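Local coordinates for iron-regulated ABC transporter siderophore-binding protein SirA (Staphylococcus aureus subsp. aureus, PDB 3MWF) that binds the siderophore staphyloferrin B and probably delivers it, with iron, to a membrane ABC transporter for uptake, at residues D33-V36 with K41-G44; K66-E71 with S80-D85; D171-Y176 with P216-D221; L188-N193 with D285-K290. One frame throughout, in Å; residues are numbered along the deposited sequence.

Interaction 1: residues D33-V36 with K41-G44; sequences DVAV and KPVG
P42 lays the CG-CD edge of its ring against A35 and V36, near the end of helix 29-37. The chain has just doubled back, bringing the CA of K41 to 5.4 Å from the CA of V36, and the next residue makes the actual contact. Of the proline, CG rests on A35 CB at 3.7 Å, and CD stands 4.2 Å from V36 CG2. These two ring carbons serve successive helix residues. The valine crosses the proline at about a right angle, and its first torsion decides which branch is used, for CG1 lies anti to the backbone N (chi1 167°) and leaves CG2 to meet the ring. Beyond P42, side-chain contact with the helix ceases. V43 turns to backbone pairing with V24, and G44 opens strand 44-45 through its bond to T26. Strand 24-26, helix 29-37 and the parallel strand 44-45 form a beta-alpha-beta crossover, a simple example of a helix returning to a parallel sheet, and the proline ring packs on the last turns of its helix. Around it, A35 and P42 both lie on T26 of strand 24-26, L62 touches V36 and P42, and M123 of helix 116-127 packs on A35.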
# COMPACT_ATOMS: atom_id res chain seq x y z
N ASP A 33 -3.56 9.77 2.16
CA ASP A 33 -4.12 9.67 0.83
C ASP A 33 -5.64 9.58 0.87
O ASP A 33 -6.34 10.25 0.11
CB ASP A 33 -3.51 8.46 0.10
CG ASP A 33 -4.04 8.30 -1.34
OD1 ASP A 33 -5.23 7.92 -1.51
OD2 ASP A 33 -3.24 8.53 -2.29
N VAL A 34 -6.15 8.74 1.76
CA VAL A 34 -7.60 8.55 1.87
C VAL A 34 -8.28 9.85 2.35
O VAL A 34 -9.34 10.21 1.84
CB VAL A 34 -7.92 7.33 2.76
CG1 VAL A 34 -9.41 7.29 3.19
CG2 VAL A 34 -7.56 6.05 2.01
N ALA A 35 -7.64 10.55 3.29
CA ALA A 35 -8.23 11.81 3.78
C ALA A 35 -8.39 12.78 2.61
O ALA A 35 -9.47 13.36 2.39
CB ALA A 35 -7.32 12.42 4.84
N VAL A 36 -7.32 12.95 1.84
CA VAL A 36 -7.38 13.81 0.65
C VAL A 36 -8.47 13.35 -0.34
O VAL A 36 -9.26 14.17 -0.86
CB VAL A 36 -5.98 13.91 0.00
CG1 VAL A 36 -6.03 14.52 -1.41
CG2 VAL A 36 -5.01 14.69 0.90
N LYS A 41 -8.43 17.75 3.92
CA LYS A 41 -6.98 17.98 4.04
C LYS A 41 -6.53 17.86 5.50
O LYS A 41 -6.96 18.65 6.34
CB LYS A 41 -6.58 19.36 3.49
CG LYS A 41 -6.97 19.62 2.03
CD LYS A 41 -8.27 20.43 1.93
CE LYS A 41 -8.49 20.97 0.52
NZ LYS A 41 -7.36 21.85 0.08
N PRO A 42 -5.66 16.87 5.81
CA PRO A 42 -5.20 16.70 7.18
C PRO A 42 -4.47 17.94 7.69
O PRO A 42 -3.76 18.61 6.94
CB PRO A 42 -4.23 15.50 7.08
CG PRO A 42 -4.64 14.77 5.86
CD PRO A 42 -5.07 15.87 4.90
N VAL A 43 -4.66 18.26 8.97
CA VAL A 43 -3.88 19.33 9.58
C VAL A 43 -2.46 18.88 9.87
O VAL A 43 -1.54 19.70 9.99
CB VAL A 43 -4.59 19.97 10.80
CG1 VAL A 43 -5.94 20.54 10.35
CG2 VAL A 43 -4.74 18.96 11.96
N GLY A 44 -2.28 17.56 10.00
CA GLY A 44 -0.99 16.95 10.27
C GLY A 44 -0.89 15.58 9.61
O GLY A 44 -1.89 14.90 9.47

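Interaction 2: residues K66-E71 with S80-D85; sequences KIVGQE and SKLKPD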
# COMPACT_ATOMS: atom_id res chain seq x y z
N LYS A 66 0.99 20.07 8.48
CA LYS A 66 2.19 20.02 9.26
C LYS A 66 2.69 18.58 9.31
O LYS A 66 1.90 17.64 9.46
CB LYS A 66 1.91 20.55 10.68
CG LYS A 66 2.90 20.15 11.76
CD LYS A 66 4.11 21.08 11.76
CE LYS A 66 5.19 20.57 12.68
NZ LYS A 66 6.28 21.59 12.74
N ILE A 67 4.00 18.42 9.23
CA ILE A 67 4.60 17.08 9.32
C ILE A 67 4.78 16.74 10.79
O ILE A 67 5.41 17.50 11.54
CB ILE A 67 5.94 16.99 8.52
CG1 ILE A 67 5.68 17.27 7.03
CG2 ILE A 67 6.64 15.66 8.78
CD1 ILE A 67 4.73 16.29 6.37
N VAL A 68 4.24 15.60 11.22
CA VAL A 68 4.35 15.21 12.61
C VAL A 68 5.42 14.15 12.88
O VAL A 68 5.49 13.61 13.98
CB VAL A 68 2.99 14.78 13.21
CG1 VAL A 68 1.99 15.92 13.06
CG2 VAL A 68 2.46 13.50 12.49
N GLY A 69 6.29 13.89 11.91
CA GLY A 69 7.40 12.97 12.13
C GLY A 69 7.35 11.76 11.21
O GLY A 69 6.59 11.73 10.25
N GLN A 70 8.15 10.75 11.55
CA GLN A 70 8.34 9.57 10.70
C GLN A 70 7.32 8.50 11.06
O GLN A 70 7.01 8.27 12.24
CB GLN A 70 9.77 9.02 10.85
CG GLN A 70 10.84 10.05 10.51
CD GLN A 70 12.26 9.48 10.46
OE1 GLN A 70 13.18 10.13 9.93
NE2 GLN A 70 12.46 8.29 11.02
N GLU A 71 6.79 7.83 10.05
CA GLU A 71 5.74 6.82 10.28
C GLU A 71 6.05 5.76 11.36
O GLU A 71 5.17 5.38 12.11
CB GLU A 71 5.30 6.20 8.95
CG GLU A 71 4.14 5.19 9.12
CD GLU A 71 3.52 4.79 7.80
OE1 GLU A 71 3.30 5.68 6.93
OE2 GLU A 71 3.18 3.57 7.70
N SER A 80 -0.03 16.80 19.29
CA SER A 80 -0.77 17.54 20.33
C SER A 80 -0.93 19.02 19.98
O SER A 80 -2.02 19.59 20.15
CB SER A 80 -0.05 17.42 21.67
OG SER A 80 -0.85 18.03 22.67
N LYS A 81 0.14 19.63 19.47
CA LYS A 81 0.15 21.05 19.11
C LYS A 81 -0.81 21.45 18.02
O LYS A 81 -1.21 22.61 17.91
CB LYS A 81 1.57 21.52 18.76
CG LYS A 81 2.43 21.66 20.00
CD LYS A 81 3.78 22.30 19.72
CE LYS A 81 4.84 21.29 19.36
NZ LYS A 81 6.15 21.93 19.02
N LEU A 82 -1.21 20.48 17.20
CA LEU A 82 -2.16 20.73 16.15
C LEU A 82 -3.60 20.77 16.61
O LEU A 82 -4.47 21.15 15.84
CB LEU A 82 -1.99 19.72 15.01
CG LEU A 82 -0.65 19.90 14.29
CD1 LEU A 82 -0.40 18.66 13.40
CD2 LEU A 82 -0.67 21.18 13.48
N LYS A 83 -3.85 20.39 17.87
CA LYS A 83 -5.22 20.35 18.40
C LYS A 83 -6.15 19.60 17.44
O LYS A 83 -7.17 20.14 16.96
CB LYS A 83 -5.72 21.77 18.69
CG LYS A 83 -4.97 22.43 19.81
CD LYS A 83 -5.75 23.66 20.31
CE LYS A 83 -5.36 24.02 21.73
NZ LYS A 83 -3.97 24.51 21.75
N PRO A 84 -5.80 18.34 17.13
CA PRO A 84 -6.65 17.59 16.21
C PRO A 84 -7.96 17.19 16.88
O PRO A 84 -8.04 17.13 18.12
CB PRO A 84 -5.83 16.34 15.91
CG PRO A 84 -4.91 16.19 17.06
CD PRO A 84 -4.74 17.53 17.73
N ASP A 85 -8.97 16.95 16.08
CA ASP A 85 -10.19 16.33 16.59
C ASP A 85 -10.33 14.86 16.18
O ASP A 85 -11.26 14.18 16.61
CB ASP A 85 -11.45 17.16 16.27
CG ASP A 85 -11.54 17.61 14.84
OD1 ASP A 85 -10.99 16.93 13.94
OD2 ASP A 85 -12.20 18.64 14.60
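L82 presents both of its methyl groups to strand 66-70 from near the C-terminal end of helix 76-81, within the N-terminal lobe of a periplasmic-binding-protein fold. The close part of this contact is the inner one. L82 CD1 reaches V68 CG1 at 3.7 Å, the two side chains slanting past one another; V68 is buried and has CG1 anti to its carbonyl carbon (chi1 -57°), which turns that methyl toward the leucine. L82 also rests on V25, and so reaches from strand 66-70 across to strand 24-26, its CD1 packing on G44 CA of the intervening strand 44-45. The outer part is looser and borders on solvent. K66 lends only the root of its aliphatic chain, with CB 3.9 Å from L82 CD2 and CG 4.0 Å from L82 CD1, and a bend at chi2 then carries the ammonium group away. Its NZ stands 6.3 Å from K81 NZ, a separation of like charges that is probably eased by E78, which forms a salt bridge with K81 and a long, weak ion pair with K66. The case illustrates how a lysine can be apolar at its base and polar at its end. After the leucine, K83 adopts positive phi while its backbone N still bonds to S80 O at 3.0 Å.

Interaction 3: residues D171-Y176 with P216-D221; sequences DHTRIY and PLMNAD. With SE8 (5-[(2-{[(3S)-5-{[(2S)-2-amino-2-carboxyethyl]amino}-3-carboxy-3-hydroxy-5-oxopentanoyl]amino}ethyl)amino]-2,5-dioxopentanoic acid), chain C.
I175 drives its terminal methyl into the angle between L217 and M218, a buried contact in the C-terminal half of this periplasmic-binding-protein fold. Its CD1 lies 3.7 Å from M218 CG and 3.9 Å from L217 CG. Alongside, T173 CG2 meets M218 CE at 3.7 Å; the methionine runs extended beyond CG, which brings its methyl to the threonine two residues up the strand.

The strand shows the usual alternation: T173 and I175 face the short 3-10 segment, whereas R174 and Y176 serve the ligand pocket. Y176 OH donates to SE8 O24 at 2.6 Å, the oxygen lying near the ring plane. R174 NH1 gives 2.8 Å to SE8 O25, the other oxygen of the same carboxylate, and R174 NH2 gives 3.0 Å to O30 of a second carboxylate. One guanidinium thus bridges two anionic groups of staphyloferrin B, and R93 and R169 also bond to the ligand, a basic lining suited to a polycarboxylate. Within this first shell, R174 NH1 also donates to Y176 OH, tilted from the guanidinium plane, linking the two ligand-binding side chains.

H172 forms the second shell. R174 NE points to H172 NE2 at 2.9 Å (163° at the hydrogen), close to both the ring and guanidinium planes, which should fix the rotation of the arginine head. Behind the imidazole, a carboxylate steers it in turn: H172 ND1 donates to D171 OD1 at 2.8 Å, nearly straight at 172° and only 1° out of the ring plane.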
# COMPACT_ATOMS: atom_id res chain seq x y z
N ASP A 171 19.49 -5.18 1.73
CA ASP A 171 20.17 -6.32 2.37
C ASP A 171 19.31 -7.59 2.36
O ASP A 171 19.62 -8.57 3.05
CB ASP A 171 20.55 -5.96 3.82
CG ASP A 171 19.33 -5.56 4.67
OD1 ASP A 171 18.16 -5.64 4.19
OD2 ASP A 171 19.54 -5.14 5.84
N HIS A 172 18.23 -7.58 1.57
CA HIS A 172 17.35 -8.75 1.42
C HIS A 172 16.38 -8.51 0.29
O HIS A 172 16.39 -7.44 -0.32
CB HIS A 172 16.61 -9.11 2.74
CG HIS A 172 15.51 -8.16 3.13
ND1 HIS A 172 15.75 -6.92 3.68
CD2 HIS A 172 14.15 -8.29 3.08
CE1 HIS A 172 14.60 -6.32 3.94
NE2 HIS A 172 13.61 -7.13 3.59
N THR A 173 15.52 -9.49 0.02
CA THR A 173 14.54 -9.36 -1.02
C THR A 173 13.19 -9.75 -0.43
O THR A 173 13.13 -10.60 0.46
CB THR A 173 14.90 -10.26 -2.22
OG1 THR A 173 16.14 -9.80 -2.80
CG2 THR A 173 13.80 -10.23 -3.30
N ARG A 174 12.13 -9.09 -0.86
CA ARG A 174 10.78 -9.44 -0.38
C ARG A 174 9.85 -9.89 -1.50
O ARG A 174 10.03 -9.52 -2.65
CB ARG A 174 10.15 -8.22 0.30
CG ARG A 174 10.84 -7.87 1.65
CD ARG A 174 10.22 -6.59 2.16
NE ARG A 174 10.88 -6.18 3.41
CZ ARG A 174 10.34 -5.29 4.25
NH1 ARG A 174 9.19 -4.69 3.92
NH2 ARG A 174 10.98 -4.96 5.38
N ILE A 175 8.86 -10.70 -1.15
CA ILE A 175 7.74 -10.90 -2.09
C ILE A 175 6.52 -10.30 -1.44
O ILE A 175 6.19 -10.68 -0.31
CB ILE A 175 7.46 -12.42 -2.36
CG1 ILE A 175 8.73 -13.09 -2.87
CG2 ILE A 175 6.25 -12.55 -3.33
CD1 ILE A 175 8.60 -14.68 -2.96
N TYR A 176 5.85 -9.36 -2.12
CA TYR A 176 4.61 -8.77 -1.61
C TYR A 176 3.49 -9.64 -2.14
O TYR A 176 2.86 -9.31 -3.14
CB TYR A 176 4.47 -7.28 -2.02
CG TYR A 176 5.32 -6.41 -1.15
CD1 TYR A 176 6.71 -6.44 -1.26
CD2 TYR A 176 4.74 -5.57 -0.18
CE1 TYR A 176 7.53 -5.67 -0.40
CE2 TYR A 176 5.53 -4.80 0.66
CZ TYR A 176 6.93 -4.85 0.55
OH TYR A 176 7.75 -4.11 1.37
N PRO A 216 12.86 -19.62 -6.21
CA PRO A 216 11.70 -20.31 -6.79
C PRO A 216 10.33 -19.96 -6.23
O PRO A 216 9.33 -20.15 -6.92
CB PRO A 216 12.04 -21.79 -6.55
CG PRO A 216 13.54 -21.80 -6.70
CD PRO A 216 13.97 -20.56 -5.96
N LEU A 217 10.26 -19.48 -4.98
CA LEU A 217 9.00 -19.04 -4.40
C LEU A 217 8.36 -17.89 -5.19
O LEU A 217 7.14 -17.68 -5.10
CB LEU A 217 9.18 -18.69 -2.90
CG LEU A 217 7.94 -18.42 -2.04
CD1 LEU A 217 7.02 -19.65 -2.02
CD2 LEU A 217 8.34 -18.02 -0.59
N MET A 218 9.18 -17.16 -5.94
CA MET A 218 8.74 -16.04 -6.76
C MET A 218 8.07 -16.48 -8.05
O MET A 218 7.57 -15.64 -8.81
CB MET A 218 9.97 -15.20 -7.16
CG MET A 218 10.71 -14.64 -5.96
SD MET A 218 12.21 -13.84 -6.58
CE MET A 218 12.89 -13.34 -5.02
N ASN A 219 8.11 -17.78 -8.37
CA ASN A 219 7.70 -18.18 -9.72
C ASN A 219 6.29 -17.71 -10.09
O ASN A 219 5.38 -17.76 -9.28
CB ASN A 219 7.81 -19.71 -9.92
CG ASN A 219 7.87 -20.07 -11.40
OD1 ASN A 219 8.41 -19.29 -12.22
ND2 ASN A 219 7.28 -21.21 -11.76
N ALA A 220 6.13 -17.25 -11.33
CA ALA A 220 4.91 -16.66 -11.81
C ALA A 220 4.99 -16.57 -13.33
O ALA A 220 6.08 -16.69 -13.91
CB ALA A 220 4.75 -15.25 -11.22
N ASP A 221 3.84 -16.39 -13.96
CA ASP A 221 3.78 -16.07 -15.40
C ASP A 221 4.26 -14.65 -15.73
O ASP A 221 4.78 -14.40 -16.82
CB ASP A 221 2.37 -16.27 -15.92
CG ASP A 221 1.86 -17.67 -15.65
OD1 ASP A 221 2.62 -18.63 -15.89
OD2 ASP A 221 0.73 -17.78 -15.17
C1 SE8 C . 9.64 0.49 7.86
C2 SE8 C . 10.47 0.26 6.62
C3 SE8 C . 10.25 1.38 5.62
N4 SE8 C . 8.90 1.40 5.08
C5 SE8 C . 8.58 0.79 3.95
C6 SE8 C . 7.12 0.74 3.59
C7 SE8 C . 6.42 -0.42 4.29
C8 SE8 C . 4.91 -0.31 4.02
C9 SE8 C . 4.09 -1.52 4.47
N10 SE8 C . 4.47 -2.15 5.58
C11 SE8 C . 3.69 -3.28 6.04
C12 SE8 C . 3.12 -3.01 7.42
N13 SE8 C . 2.72 -4.24 8.09
C14 SE8 C . 3.58 -5.05 8.79
C15 SE8 C . 4.91 -4.51 9.24
C16 SE8 C . 5.75 -4.61 7.99
C17 SE8 C . 6.81 -3.56 7.83
C18 SE8 C . 8.14 -4.11 7.65
O19 SE8 C . 10.01 1.38 8.67
O20 SE8 C . 8.66 -0.26 8.05
N21 SE8 C . 10.12 -1.04 6.04
O22 SE8 C . 9.39 0.27 3.21
C23 SE8 C . 7.00 -1.75 3.82
O24 SE8 C . 6.68 -2.19 2.69
O25 SE8 C . 7.77 -2.39 4.57
O26 SE8 C . 6.71 -0.35 5.70
O27 SE8 C . 3.11 -1.86 3.82
O28 SE8 C . 3.34 -6.21 9.03
O29 SE8 C . 6.56 -2.36 7.71
O30 SE8 C . 8.97 -3.43 7.05
O31 SE8 C . 8.41 -5.27 8.06

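Interaction 4: residues L188-N193 with D285-K290; sequences LGFKRN and DDLYEK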
# COMPACT_ATOMS: atom_id res chain seq x y z
N LEU A 188 -7.69 -8.13 -8.83
CA LEU A 188 -7.71 -8.09 -10.29
C LEU A 188 -7.81 -9.48 -10.94
O LEU A 188 -7.92 -9.59 -12.15
CB LEU A 188 -6.47 -7.36 -10.79
CG LEU A 188 -6.46 -5.89 -10.39
CD1 LEU A 188 -5.12 -5.32 -10.74
CD2 LEU A 188 -7.62 -5.09 -11.11
N GLY A 189 -7.74 -10.51 -10.11
CA GLY A 189 -7.85 -11.90 -10.58
C GLY A 189 -6.58 -12.67 -10.87
O GLY A 189 -6.64 -13.82 -11.32
N PHE A 190 -5.42 -12.05 -10.62
CA PHE A 190 -4.16 -12.75 -10.73
C PHE A 190 -4.10 -13.78 -9.63
O PHE A 190 -4.64 -13.55 -8.56
CB PHE A 190 -2.98 -11.78 -10.56
CG PHE A 190 -2.78 -10.86 -11.75
CD1 PHE A 190 -2.06 -11.29 -12.87
CD2 PHE A 190 -3.30 -9.56 -11.73
CE1 PHE A 190 -1.86 -10.45 -13.96
CE2 PHE A 190 -3.11 -8.69 -12.86
CZ PHE A 190 -2.41 -9.14 -13.95
N LYS A 191 -3.43 -14.89 -9.91
CA LYS A 191 -3.25 -15.95 -8.91
C LYS A 191 -1.78 -16.09 -8.54
O LYS A 191 -0.92 -15.38 -9.08
CB LYS A 191 -3.79 -17.29 -9.44
CG LYS A 191 -5.25 -17.24 -9.80
CD LYS A 191 -6.13 -16.82 -8.65
CE LYS A 191 -7.61 -16.66 -9.07
NZ LYS A 191 -8.45 -16.16 -7.96
N ARG A 192 -1.50 -17.00 -7.59
CA ARG A 192 -0.13 -17.21 -7.11
C ARG A 192 0.25 -18.67 -7.25
O ARG A 192 -0.63 -19.55 -7.20
CB ARG A 192 -0.06 -16.85 -5.62
CG ARG A 192 -0.57 -15.44 -5.31
CD ARG A 192 -0.36 -15.10 -3.84
NE ARG A 192 -0.93 -13.79 -3.48
CZ ARG A 192 -2.16 -13.57 -3.01
NH1 ARG A 192 -3.02 -14.59 -2.84
NH2 ARG A 192 -2.54 -12.33 -2.71
N ASN A 193 1.55 -18.94 -7.39
CA ASN A 193 2.01 -20.33 -7.41
C ASN A 193 1.61 -20.99 -6.11
O ASN A 193 1.41 -20.32 -5.09
CB ASN A 193 3.51 -20.46 -7.73
CG ASN A 193 4.40 -20.08 -6.57
OD1 ASN A 193 4.43 -20.78 -5.53
ND2 ASN A 193 5.17 -19.01 -6.75
N ASP A 285 -3.90 1.29 -13.85
CA ASP A 285 -3.46 1.95 -15.10
C ASP A 285 -2.09 1.46 -15.53
O ASP A 285 -1.86 1.21 -16.72
CB ASP A 285 -3.39 3.47 -14.91
CG ASP A 285 -4.74 4.14 -14.96
OD1 ASP A 285 -5.75 3.51 -15.35
OD2 ASP A 285 -4.76 5.34 -14.60
N ASP A 286 -1.16 1.36 -14.57
CA ASP A 286 0.19 0.85 -14.84
C ASP A 286 0.15 -0.53 -15.48
O ASP A 286 0.90 -0.81 -16.41
CB ASP A 286 1.00 0.78 -13.55
CG ASP A 286 1.67 2.09 -13.21
OD1 ASP A 286 1.52 3.06 -13.98
OD2 ASP A 286 2.36 2.15 -12.16
N LEU A 287 -0.72 -1.39 -14.96
CA LEU A 287 -0.88 -2.75 -15.47
C LEU A 287 -1.35 -2.79 -16.93
O LEU A 287 -0.80 -3.54 -17.72
CB LEU A 287 -1.84 -3.54 -14.59
CG LEU A 287 -1.28 -3.93 -13.22
CD1 LEU A 287 -2.43 -4.51 -12.42
CD2 LEU A 287 -0.12 -4.93 -13.36
N TYR A 288 -2.32 -1.95 -17.29
CA TYR A 288 -2.71 -1.86 -18.71
C TYR A 288 -1.50 -1.56 -19.59
O TYR A 288 -1.31 -2.17 -20.64
CB TYR A 288 -3.78 -0.79 -18.91
CG TYR A 288 -5.18 -1.24 -18.63
CD1 TYR A 288 -5.90 -2.00 -19.56
CD2 TYR A 288 -5.82 -0.88 -17.46
CE1 TYR A 288 -7.20 -2.39 -19.31
CE2 TYR A 288 -7.12 -1.25 -17.19
CZ TYR A 288 -7.81 -2.02 -18.13
OH TYR A 288 -9.10 -2.38 -17.84
N GLU A 289 -0.66 -0.63 -19.14
CA GLU A 289 0.54 -0.24 -19.89
C GLU A 289 1.63 -1.31 -19.90
O GLU A 289 2.13 -1.68 -20.97
CB GLU A 289 1.08 1.08 -19.33
CG GLU A 289 2.20 1.68 -20.11
CD GLU A 289 2.88 2.77 -19.31
OE1 GLU A 289 2.20 3.77 -19.03
OE2 GLU A 289 4.07 2.60 -18.95
N LYS A 290 2.01 -1.82 -18.73
CA LYS A 290 3.12 -2.76 -18.62
C LYS A 290 2.77 -4.11 -19.25
O LYS A 290 3.66 -4.80 -19.74
CB LYS A 290 3.59 -2.97 -17.16
CG LYS A 290 4.14 -1.70 -16.45
CD LYS A 290 5.34 -1.06 -17.13
CE LYS A 290 5.86 0.17 -16.32
NZ LYS A 290 5.00 1.38 -16.46
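L188 reaches toward L287 tip to tip, its CD1 modelled 3.3 Å from L287 CD1, a separation shorter than methyl groups normally allow, so that its exact value is doubtful. With CG anti to the carbonyl carbon in both leucines (chi1 -65° and -72°), the CD1 branches are the ones that face each other. The same methyl of L287 also approaches the F190 ring obliquely, at 4.3 Å from F190 CE2, and therefore serves two partners. Between L188 and F190 the chain turns at G189, whose positive phi and two bonds back into the last helical turn make a Schellman motif; this stop of helix 179-187 lets two residues flanking one glycine point to the same leucine. It is a compact instance of how a helix terminus can be packed against a second helix. Along helix 277-290, away from the leucines, K290 NZ and E289 OE2 pair in a salt bridge. At the far end of the loop, N193 is the N-cap of helix 194-201, its OD1 accepting from L196 N. Side chains of three helices pack round the leucine contact: F147 of the long helix 130-155 touches L188 and L287, L185 of helix 179-187 lies against F190 and L287, and W271 of helix 268-273 adjoins L287. W159, in turn, meets F190 edge-to-face.

From the N terminus, interaction 1 closes a short turn after helix 29-37, and interaction 2 then closes the next small excursion, from strand 66-70 through helix 76-81. These two lie in the N-terminal lobe, follow in series and touch: V43 O bonds to K66 N at 3.0 Å, joining adjacent parallel strands. Much farther along, in the C-terminal lobe, interactions 3 and 4 cross, since 188-193 lies between 171-176 and 216-221, and 285-290 follows both. They meet at N193, whose ND2 bonds to the carbonyls of L217 and N219. Interaction 4 ties helix 277-290 to the loop after helix 179-187. Centres of interactions 1 and 3 are 33 Å apart, on opposite sides of the chain's centre.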